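Minor capsid protein (PDB 1YQ5) forms, together with proteins P31 and P2, the spike complexes at the five-fold vertices of the phage PRD1 capsid and is essential for infectivity. Local coordinates at the interface of chains A and B. Residues are numbered along the deposited sequence; one frame, centred on the assembly and turned at random. Chains: chain A/B, Minor capsid protein.

The interface of chains A and B. Residues chain A 8, 37-38, 139; chain B 60, 106, 108.
The aromatic ring of B:Tyr108 carries A:Asn38 on one face: the CB methylene of A:Asn38 sits 3.9 Å from the ring centroid, a CH-pi contact displaced toward the rim on the CD1 side. The carboxamide beyond it runs out over the same rim, its plane 21° from that of the ring, and A:Asn38 CG comes 3.5 Å from B:Tyr108 CE1. Near the CD2 side of the ring, A:Val37 brings up its CG1 methyl, 3.8 Å from B:Tyr108 CD2, so adjacent chain A residues meet opposite parts of the rim. With CG anti to the backbone N (chi1 180°), B:Tyr108 extends its ring out from its strand; A:Asn38 covers one face, and A:Val37 CG1 stands above that same face but outside the rim.

Alongside, the CG2 methyl of A:Thr139 touches B:Leu106 CD2 at 3.8 Å and meets B:Leu60 CD2 as well. The hydroxyl of A:Thr139 points elsewhere: having OG1 beside the backbone N (chi1 -62°) directs the methyl to the leucines while A:Thr139 OG1 hydrogen-bonds A:Ser8 OG, within chain A, at 2.8 Å. A water 2.7 Å from A:Thr139 OG1 continues to the carbonyl O of B:Leu106, also 2.7 Å away, linking the chains where packing does most of the work.

Strands 5-11, 38-40 and 135-142, with loop residue A:Val37, thus face strands 59-68 and 100-109 of the next subunit, helping hold together the homotrimer formed by this C-terminal jelly-roll domain of the spike.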
loop_
_atom_site.group_PDB
_atom_site.type_symbol
_atom_site.label_atom_id
_atom_site.label_comp_id
_atom_site.label_asym_id
_atom_site.label_seq_id
_atom_site.Cartn_x
_atom_site.Cartn_y
_atom_site.Cartn_z
ATOM N N SER A 8 -6.541 -9.061 12.294
ATOM C CA SER A 8 -7.385 -8.340 11.351
ATOM C C SER A 8 -8.641 -7.914 12.102
ATOM O O SER A 8 -9.313 -8.739 12.724
ATOM C CB SER A 8 -7.732 -9.240 10.162
ATOM O OG SER A 8 -8.426 -8.512 9.162
ATOM N N VAL A 37 -11.632 -10.178 13.112
ATOM C CA VAL A 37 -11.994 -10.942 11.923
ATOM C C VAL A 37 -11.106 -12.172 11.793
ATOM O O VAL A 37 -11.551 -13.233 11.367
ATOM C CB VAL A 37 -11.841 -10.082 10.657
ATOM C CG1 VAL A 37 -12.117 -10.922 9.416
ATOM C CG2 VAL A 37 -12.797 -8.899 10.725
ATOM N N ASN A 38 -9.843 -12.020 12.166
ATOM C CA ASN A 38 -8.895 -13.121 12.092
ATOM C C ASN A 38 -7.717 -12.796 12.993
ATOM O O ASN A 38 -7.282 -11.642 13.074
ATOM C CB ASN A 38 -8.412 -13.311 10.648
ATOM C CG ASN A 38 -7.453 -14.484 10.500
ATOM O OD1 ASN A 38 -7.822 -15.641 10.727
ATOM N ND2 ASN A 38 -6.218 -14.190 10.118
ATOM N N THR A 139 -5.552 -4.339 9.470
ATOM C CA THR A 139 -4.877 -5.627 9.488
ATOM C C THR A 139 -3.369 -5.450 9.590
ATOM O O THR A 139 -2.777 -4.639 8.878
ATOM C CB THR A 139 -5.189 -6.434 8.211
ATOM O OG1 THR A 139 -6.596 -6.693 8.142
ATOM C CG2 THR A 139 -4.430 -7.754 8.211
ATOM N N LEU B 60 -4.999 -14.598 4.631
ATOM C CA LEU B 60 -4.559 -13.226 4.419
ATOM C C LEU B 60 -3.958 -13.077 3.034
ATOM O O LEU B 60 -3.135 -13.894 2.609
ATOM C CB LEU B 60 -3.523 -12.834 5.474
ATOM C CG LEU B 60 -4.041 -12.735 6.911
ATOM C CD1 LEU B 60 -2.872 -12.573 7.872
ATOM C CD2 LEU B 60 -4.999 -11.549 7.025
ATOM N N LEU B 106 -3.681 -5.398 2.355
ATOM C CA LEU B 106 -3.442 -6.658 3.045
ATOM C C LEU B 106 -4.809 -6.859 3.684
ATOM O O LEU B 106 -5.211 -6.079 4.543
ATOM C CB LEU B 106 -2.379 -6.535 4.143
ATOM C CG LEU B 106 -2.313 -7.779 5.048
ATOM C CD1 LEU B 106 -2.000 -8.999 4.204
ATOM C CD2 LEU B 106 -1.264 -7.602 6.141
ATOM N N TYR B 108 -8.131 -9.887 4.848
ATOM C CA TYR B 108 -8.486 -11.262 5.155
ATOM C C TYR B 108 -9.605 -11.650 4.202
ATOM O O TYR B 108 -10.585 -10.915 4.051
ATOM C CB TYR B 108 -8.995 -11.418 6.587
ATOM C CG TYR B 108 -9.369 -12.851 6.885
ATOM C CD1 TYR B 108 -8.384 -13.804 7.135
ATOM C CD2 TYR B 108 -10.699 -13.272 6.836
ATOM C CE1 TYR B 108 -8.709 -15.144 7.326
ATOM C CE2 TYR B 108 -11.036 -14.614 7.027
ATOM C CZ TYR B 108 -10.032 -15.541 7.270
ATOM O OH TYR B 108 -10.341 -16.868 7.450
HETATM O O HOH W 1 -7.453 -5.347 5.943
#